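Side-chain contacts in 2,3-dihydroxybenzoate-AMP ligase (Mycobacterium smegmatis, PDB 5KEI), which belongs to the ANL superfamily of AMP-binding enzymes, whose chain joins a large AMP-binding region to a smaller C-terminal domain: residues Ala234-Glu239 with Arg378-Asp383; Leu301-Ala306 with Ala331-Pro336; Gln351-Gly354 with Leu360-Thr363. All coordinates share one frame; numbering follows the deposited sequence.

Interaction 1 (Ala234-Glu239 with Arg378-Asp383); sequences ATASAE and RPLSPD
Leu380 points its forked end at one turn of helix 227-240 and meets Ala236 and Ser237 there. The two methyls do different work. CD1 of Leu380 lies 4.0 Å from CB of Ala236, an apolar contact. The same CD1 sits 3.7 Å from Ala236 O, so it also packs on the helix backbone. The other methyl, CD2 of Leu380, comes within 3.4 Å of Ser237 OG. With CG opposite the backbone N (chi1 169°), both methyls extend to the helix.

Ser237 turns its hydroxyl back beside its own backbone N (chi1 -61°). From there OG hydrogen-bonds to Asn233 O, one turn earlier in the helix, and to Tyr362 OH. The serine therefore offers Leu380 a hydroxyl already hydrogen-bonded to two other partners. Leu380 also packs on Leu360, Tyr362 and Tyr410.

The contact brings helix 227-240, which follows the edge strand 222-226 of the seven-stranded sheet, against the edge of the nine-stranded sheet. Leu380 comes right after strand 378-379, the outermost strand there. Nearby, Ser381 OG hydrogen-bonds to Tyr232 OH of the same helix.

No hydrogen bond crosses between 234-239 and 378-383. Their direct contact thus rests on the shape of one leucine, while the polar partners of Ser237 probably help to fix the hydroxyl it meets.

Interaction 2 (Leu301-Ala306 with Ala331-Pro336); sequences LVPALA and AKLAAP
Pro303 makes the main contact here, against the backbone of Ala331 and the side chain of Leu333. The chain reaches it from strand 298-301, where Leu301 is paired by backbone hydrogen bonds with Gln327 and Gly329. Val302 then leaves the strand and takes the N-cap position of helix 303-310. Its carbonyl starts the helix, with Ala306 N 2.9 Å from Val302 O.

Pro303 is the first residue of that helix. Its ring lacks an N-H, which costs nothing in the first turn, and it is turned towards 331-336. CG of Pro303 comes nearest, 3.3 Å from Ala331 O. CD of Pro303 faces CB of Ala331 more loosely, at 4.3 Å. Next to CG on the ring, CB of Pro303 rests 3.8 Å from CD1 of Leu333. CG of Pro303 also lies 4.0 Å from the carbonyl carbon of Lys332, so the ring follows the backbone between the two side chains it meets. Ala306, one turn on, also points its methyl toward 331-336 and packs on Val328 and Val341.

Both segments belong to successive beta-alpha units of the nine-stranded sheet. Strands 298-301 and 325-328 are parallel neighbours, and after each the chain turns here into a helix. Ala334 is the N-cap of the second, helix 335-344.

Leu333 starts off beside the contact, but with CG opposite the backbone N (chi1 -173°) its CD1 swings in to the proline. It is buried and also packs on Val328, Ala338 and Leu349. CB of Lys332 points away from the proline, and its NZ makes a weak hydrogen bond to Leu333 O.

Interaction 3 (Gln351-Gly354 with Leu360-Thr363); sequences QVFG and LNYT
Phe353 O takes two hydrogen bonds from Asn361. The backbone N of Asn361 lies 2.8 Å from Phe353 O, and the side-chain ND2 of Asn361 lies 3.1 Å from it. The two donors reach the oxygen from opposite faces of the carbonyl plane. Phe353 N returns a bond of 2.8 Å to Asn361 O, which completes an antiparallel hydrogen-bonded pair. The amide of Asn361 and the ring of Phe353 lie side by side with planes only 11° apart. ND2 of Asn361 is 3.2 Å from CD2 of Phe353, set obliquely to the ring.

On the opposite sheet face, Val352 and Tyr362 form a non-hydrogen-bonded pair. CG2 of Val352 lies 3.7 Å from CD1 of Tyr362. Leu360 CD2 reaches Gly354 CA at 3.8 Å.

At the far end a side chain supplies one of the two bonds. Thr363 N bonds to Gln351 O, and Gln351 N gives its hydrogen to Thr363 OG1 at 2.9 Å. A chi1 of 46° holds that hydroxyl between the threonine's own N and C.

Further out, Gln351 NE2 hydrogen-bonds to Leu372 O and OE1 to Gln376 NE2, and Val452 and Leu450 pack on Phe353 and Asn361. The strands form a beta hairpin within the nine-stranded sheet.

The ND2 hydrogen bond adds a side-chain tie to the backbone pairing, so the Asn361 amide is probably held close to one rotation beside the Phe353 ring.

In the fold
All three contacts reach the nine-stranded sheet, at different places. Interaction 3 lies within it and is buried, with backbone and side-chain hydrogen bonds between adjacent antiparallel strands. Interaction 1 is also buried but joins the sheet's edge to helix 227-240, which follows the edge strand of the seven-stranded sheet, through van der Waals contact of one leucine. The two touch: Arg378 N hydrogen-bonds to Tyr362 O, since strands 378-379 and 360-362 are neighbours. Interaction 2 is partly exposed, at the ends of parallel strands, and like interaction 1 has no hydrogen bond across it. Leu333 CB packs 3.8 Å from Gln351 OE1, linking it to interaction 3. The nearest atoms of interactions 1 and 2 are about 13 Å apart.

Interaction 1 (Ala234-Glu239 with Arg378-Asp383)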
loop_
_atom_site.group_PDB
_atom_site.type_symbol
_atom_site.label_atom_id
_atom_site.label_comp_id
_atom_site.label_asym_id
_atom_site.label_seq_id
_atom_site.Cartn_x
_atom_site.Cartn_y
_atom_site.Cartn_z
ATOM N N ALA A 234 -10.688 6.424 -4.299
ATOM C CA ALA A 234 -10.707 7.842 -3.899
ATOM C C ALA A 234 -12.122 8.456 -3.872
ATOM O O ALA A 234 -12.502 9.124 -2.907
ATOM C CB ALA A 234 -9.795 8.638 -4.829
ATOM N N THR A 235 -12.863 8.265 -4.955
ATOM C CA THR A 235 -14.200 8.866 -5.114
ATOM C C THR A 235 -15.157 8.367 -4.036
ATOM O O THR A 235 -15.775 9.157 -3.303
ATOM C CB THR A 235 -14.784 8.533 -6.481
ATOM O OG1 THR A 235 -13.825 8.881 -7.492
ATOM C CG2 THR A 235 -16.124 9.246 -6.693
ATOM N N ALA A 236 -15.282 7.047 -3.955
ATOM C CA ALA A 236 -16.134 6.421 -2.960
ATOM C C ALA A 236 -15.711 6.799 -1.535
ATOM O O ALA A 236 -16.560 6.999 -0.683
ATOM C CB ALA A 236 -16.130 4.910 -3.134
ATOM N N SER A 237 -14.409 6.910 -1.283
ATOM C CA SER A 237 -13.920 7.268 0.061
ATOM C C SER A 237 -14.247 8.698 0.402
ATOM O O SER A 237 -14.568 9.009 1.555
ATOM C CB SER A 237 -12.399 7.082 0.191
ATOM O OG SER A 237 -12.043 5.748 -0.020
ATOM N N ALA A 238 -14.101 9.576 -0.589
ATOM C CA ALA A 238 -14.411 10.997 -0.415
ATOM C C ALA A 238 -15.926 11.198 -0.257
ATOM O O ALA A 238 -16.368 12.060 0.495
ATOM C CB ALA A 238 -13.863 11.824 -1.593
ATOM N N GLU A 239 -16.717 10.389 -0.950
ATOM C CA GLU A 239 -18.148 10.419 -0.737
ATOM C C GLU A 239 -18.523 9.956 0.677
ATOM O O GLU A 239 -19.391 10.541 1.321
ATOM C CB GLU A 239 -18.868 9.552 -1.760
ATOM C CG GLU A 239 -20.377 9.711 -1.678
ATOM C CD GLU A 239 -21.142 8.520 -2.228
ATOM O OE1 GLU A 239 -20.608 7.795 -3.105
ATOM O OE2 GLU A 239 -22.285 8.308 -1.765
ATOM N N ARG A 378 -16.315 -0.802 8.767
ATOM C CA ARG A 378 -16.870 -1.878 7.948
ATOM C C ARG A 378 -16.596 -1.496 6.488
ATOM O O ARG A 378 -16.240 -0.336 6.231
ATOM C CB ARG A 378 -18.384 -2.106 8.251
ATOM C CG ARG A 378 -19.309 -0.934 7.945
ATOM C CD ARG A 378 -20.777 -1.195 8.338
ATOM N NE ARG A 378 -21.531 0.053 8.244
ATOM C CZ ARG A 378 -22.129 0.482 7.138
ATOM N NH1 ARG A 378 -22.094 -0.255 6.045
ATOM N NH2 ARG A 378 -22.763 1.646 7.119
ATOM N N PRO A 379 -16.717 -2.465 5.542
ATOM C CA PRO A 379 -16.242 -2.252 4.161
ATOM C C PRO A 379 -16.841 -1.055 3.414
ATOM O O PRO A 379 -18.002 -0.682 3.577
ATOM C CB PRO A 379 -16.621 -3.563 3.456
ATOM C CG PRO A 379 -16.591 -4.572 4.541
ATOM C CD PRO A 379 -17.123 -3.871 5.750
ATOM N N LEU A 380 -15.989 -0.466 2.585
ATOM C CA LEU A 380 -16.290 0.747 1.836
ATOM C C LEU A 380 -17.353 0.523 0.779
ATOM O O LEU A 380 -18.231 1.363 0.570
ATOM C CB LEU A 380 -15.015 1.266 1.179
ATOM C CG LEU A 380 -15.039 2.379 0.129
ATOM C CD1 LEU A 380 -15.744 3.637 0.645
ATOM C CD2 LEU A 380 -13.590 2.682 -0.276
ATOM N N SER A 381 -17.245 -0.615 0.108
ATOM C CA SER A 381 -18.103 -0.936 -1.011
ATOM C C SER A 381 -19.086 -2.036 -0.640
ATOM O O SER A 381 -18.733 -2.985 0.078
ATOM C CB SER A 381 -17.254 -1.362 -2.211
ATOM O OG SER A 381 -18.043 -1.643 -3.349
ATOM N N PRO A 382 -20.324 -1.911 -1.142
ATOM C CA PRO A 382 -21.348 -2.952 -1.054
ATOM C C PRO A 382 -20.874 -4.279 -1.638
ATOM O O PRO A 382 -21.318 -5.334 -1.199
ATOM C CB PRO A 382 -22.499 -2.382 -1.890
ATOM C CG PRO A 382 -22.296 -0.896 -1.834
ATOM C CD PRO A 382 -20.811 -0.714 -1.851
ATOM N N ASP A 383 -19.981 -4.233 -2.621
ATOM C CA ASP A 383 -19.533 -5.457 -3.258
ATOM C C ASP A 383 -18.125 -5.869 -2.814
ATOM O O ASP A 383 -17.450 -6.653 -3.496
ATOM C CB ASP A 383 -19.607 -5.306 -4.780
ATOM C CG ASP A 383 -21.049 -5.314 -5.291
ATOM O OD1 ASP A 383 -21.637 -6.407 -5.349
ATOM O OD2 ASP A 383 -21.602 -4.234 -5.614
#

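Interaction 2 (Leu301-Ala306 with Ala331-Pro336)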
loop_
_atom_site.group_PDB
_atom_site.type_symbol
_atom_site.label_atom_id
_atom_site.label_comp_id
_atom_site.label_asym_id
_atom_site.label_seq_id
_atom_site.Cartn_x
_atom_site.Cartn_y
_atom_site.Cartn_z
ATOM N N LEU A 301 -4.028 10.276 10.566
ATOM C CA LEU A 301 -2.883 9.988 11.430
ATOM C C LEU A 301 -2.844 8.509 11.789
ATOM O O LEU A 301 -3.746 7.745 11.470
ATOM C CB LEU A 301 -2.938 10.818 12.726
ATOM C CG LEU A 301 -3.067 12.338 12.652
ATOM C CD1 LEU A 301 -3.273 12.921 14.024
ATOM C CD2 LEU A 301 -1.835 12.934 11.993
ATOM N N VAL A 302 -1.791 8.129 12.496
ATOM C CA VAL A 302 -1.629 6.777 12.984
ATOM C C VAL A 302 -1.901 6.898 14.495
ATOM O O VAL A 302 -1.850 8.009 15.020
ATOM C CB VAL A 302 -0.209 6.241 12.621
ATOM C CG1 VAL A 302 0.848 6.616 13.672
ATOM C CG2 VAL A 302 -0.220 4.760 12.340
ATOM N N PRO A 303 -2.256 5.793 15.184
ATOM C CA PRO A 303 -2.620 5.928 16.602
ATOM C C PRO A 303 -1.552 6.557 17.514
ATOM O O PRO A 303 -1.910 7.370 18.370
ATOM C CB PRO A 303 -2.876 4.483 17.025
ATOM C CG PRO A 303 -3.384 3.833 15.781
ATOM C CD PRO A 303 -2.590 4.451 14.664
ATOM N N ALA A 304 -0.282 6.185 17.352
ATOM C CA ALA A 304 0.790 6.804 18.140
ATOM C C ALA A 304 0.770 8.328 18.010
ATOM O O ALA A 304 0.940 9.037 18.990
ATOM C CB ALA A 304 2.179 6.250 17.716
ATOM N N LEU A 305 0.557 8.822 16.792
ATOM C CA LEU A 305 0.615 10.253 16.545
ATOM C C LEU A 305 -0.667 10.957 16.964
ATOM O O LEU A 305 -0.634 12.105 17.414
ATOM C CB LEU A 305 0.906 10.529 15.073
ATOM C CG LEU A 305 1.263 11.982 14.774
ATOM C CD1 LEU A 305 2.313 12.500 15.742
ATOM C CD2 LEU A 305 1.727 12.145 13.339
ATOM N N ALA A 306 -1.799 10.275 16.809
ATOM C CA ALA A 306 -3.069 10.826 17.260
ATOM C C ALA A 306 -3.042 11.030 18.779
ATOM O O ALA A 306 -3.512 12.052 19.290
ATOM C CB ALA A 306 -4.221 9.920 16.854
ATOM N N ALA A 331 -2.660 0.971 12.246
ATOM C CA ALA A 331 -2.434 0.084 13.392
ATOM C C ALA A 331 -3.657 0.262 14.269
ATOM O O ALA A 331 -4.401 1.209 14.056
ATOM C CB ALA A 331 -1.155 0.436 14.149
ATOM N N LYS A 332 -3.883 -0.605 15.251
ATOM C CA LYS A 332 -5.166 -0.541 15.968
ATOM C C LYS A 332 -5.219 0.555 17.038
ATOM O O LYS A 332 -4.407 0.601 17.934
ATOM C CB LYS A 332 -5.512 -1.886 16.602
ATOM C CG LYS A 332 -6.912 -1.915 17.262
ATOM C CD LYS A 332 -7.093 -3.151 18.136
ATOM C CE LYS A 332 -8.529 -3.329 18.573
ATOM N NZ LYS A 332 -9.048 -2.036 19.066
ATOM N N LEU A 333 -6.195 1.442 16.927
ATOM C CA LEU A 333 -6.427 2.412 17.981
ATOM C C LEU A 333 -7.124 1.723 19.150
ATOM O O LEU A 333 -8.247 1.233 19.011
ATOM C CB LEU A 333 -7.265 3.577 17.477
ATOM C CG LEU A 333 -7.436 4.739 18.446
ATOM C CD1 LEU A 333 -6.082 5.297 18.813
ATOM C CD2 LEU A 333 -8.317 5.819 17.830
ATOM N N ALA A 334 -6.441 1.666 20.289
ATOM C CA ALA A 334 -7.033 1.130 21.508
ATOM C C ALA A 334 -8.189 2.039 21.940
ATOM O O ALA A 334 -8.119 3.251 21.785
ATOM C CB ALA A 334 -5.970 1.007 22.613
ATOM N N ALA A 335 -9.254 1.451 22.465
ATOM C CA ALA A 335 -10.459 2.211 22.804
ATOM C C ALA A 335 -10.235 3.334 23.845
ATOM O O ALA A 335 -10.772 4.432 23.673
ATOM C CB ALA A 335 -11.561 1.251 23.273
ATOM N N PRO A 336 -9.445 3.081 24.912
ATOM C CA PRO A 336 -9.075 4.223 25.769
ATOM C C PRO A 336 -8.393 5.362 24.996
ATOM O O PRO A 336 -8.665 6.529 25.264
ATOM C CB PRO A 336 -8.099 3.605 26.792
ATOM C CG PRO A 336 -8.519 2.178 26.884
ATOM C CD PRO A 336 -9.013 1.796 25.499
#

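Interaction 3 (Gln351-Gly354 with Leu360-Thr363)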
loop_
_atom_site.group_PDB
_atom_site.type_symbol
_atom_site.label_atom_id
_atom_site.label_comp_id
_atom_site.label_asym_id
_atom_site.label_seq_id
_atom_site.Cartn_x
_atom_site.Cartn_y
_atom_site.Cartn_z
ATOM N N GLN A 351 -12.348 5.672 12.462
ATOM C CA GLN A 351 -11.364 4.600 12.441
ATOM C C GLN A 351 -11.315 4.006 11.043
ATOM O O GLN A 351 -12.352 3.806 10.379
ATOM C CB GLN A 351 -11.663 3.527 13.499
ATOM C CG GLN A 351 -11.494 4.035 14.938
ATOM C CD GLN A 351 -11.043 2.959 15.943
ATOM O OE1 GLN A 351 -10.211 2.111 15.632
ATOM N NE2 GLN A 351 -11.598 3.008 17.157
ATOM N N VAL A 352 -10.093 3.772 10.579
ATOM C CA VAL A 352 -9.871 3.202 9.263
ATOM C C VAL A 352 -8.962 1.978 9.354
ATOM O O VAL A 352 -7.835 2.077 9.799
ATOM C CB VAL A 352 -9.240 4.226 8.308
ATOM C CG1 VAL A 352 -9.153 3.640 6.890
ATOM C CG2 VAL A 352 -10.025 5.531 8.344
ATOM N N PHE A 353 -9.468 0.827 8.938
ATOM C CA PHE A 353 -8.666 -0.378 8.831
ATOM C C PHE A 353 -8.595 -0.750 7.367
ATOM O O PHE A 353 -9.564 -1.263 6.795
ATOM C CB PHE A 353 -9.257 -1.511 9.676
ATOM C CG PHE A 353 -8.700 -2.870 9.361
ATOM C CD1 PHE A 353 -7.334 -3.108 9.410
ATOM C CD2 PHE A 353 -9.549 -3.924 9.039
ATOM C CE1 PHE A 353 -6.819 -4.370 9.121
ATOM C CE2 PHE A 353 -9.039 -5.182 8.752
ATOM C CZ PHE A 353 -7.676 -5.403 8.802
ATOM N N GLY A 354 -7.445 -0.451 6.765
ATOM C CA GLY A 354 -7.238 -0.635 5.345
ATOM C C GLY A 354 -5.846 -1.142 5.014
ATOM O O GLY A 354 -4.989 -1.265 5.869
ATOM N N LEU A 360 -10.898 -1.536 2.231
ATOM C CA LEU A 360 -10.943 -0.456 3.200
ATOM C C LEU A 360 -12.160 -0.612 4.118
ATOM O O LEU A 360 -13.286 -0.824 3.648
ATOM C CB LEU A 360 -10.969 0.902 2.497
ATOM C CG LEU A 360 -9.744 1.285 1.662
ATOM C CD1 LEU A 360 -10.032 2.504 0.786
ATOM C CD2 LEU A 360 -8.586 1.565 2.570
ATOM N N ASN A 361 -11.913 -0.526 5.425
ATOM C CA ASN A 361 -12.982 -0.508 6.425
ATOM C C ASN A 361 -12.980 0.835 7.123
ATOM O O ASN A 361 -11.947 1.261 7.653
ATOM C CB ASN A 361 -12.817 -1.638 7.451
ATOM C CG ASN A 361 -12.836 -2.993 6.814
ATOM O OD1 ASN A 361 -13.900 -3.513 6.488
ATOM N ND2 ASN A 361 -11.653 -3.577 6.610
ATOM N N TYR A 362 -14.125 1.511 7.081
ATOM C CA TYR A 362 -14.301 2.813 7.721
ATOM C C TYR A 362 -15.458 2.768 8.690
ATOM O O TYR A 362 -16.444 2.068 8.446
ATOM C CB TYR A 362 -14.636 3.923 6.726
ATOM C CG TYR A 362 -13.648 4.256 5.651
ATOM C CD1 TYR A 362 -12.701 5.256 5.835
ATOM C CD2 TYR A 362 -13.716 3.640 4.419
ATOM C CE1 TYR A 362 -11.820 5.586 4.830
ATOM C CE2 TYR A 362 -12.834 3.955 3.426
ATOM C CZ TYR A 362 -11.900 4.936 3.631
ATOM O OH TYR A 362 -11.042 5.257 2.616
ATOM N N THR A 363 -15.367 3.552 9.753
ATOM C CA THR A 363 -16.563 3.942 10.473
ATOM C C THR A 363 -17.233 5.039 9.638
ATOM O O THR A 363 -16.563 5.784 8.918
ATOM C CB THR A 363 -16.250 4.428 11.902
ATOM O OG1 THR A 363 -15.131 5.333 11.885
ATOM C CG2 THR A 363 -15.927 3.253 12.789
#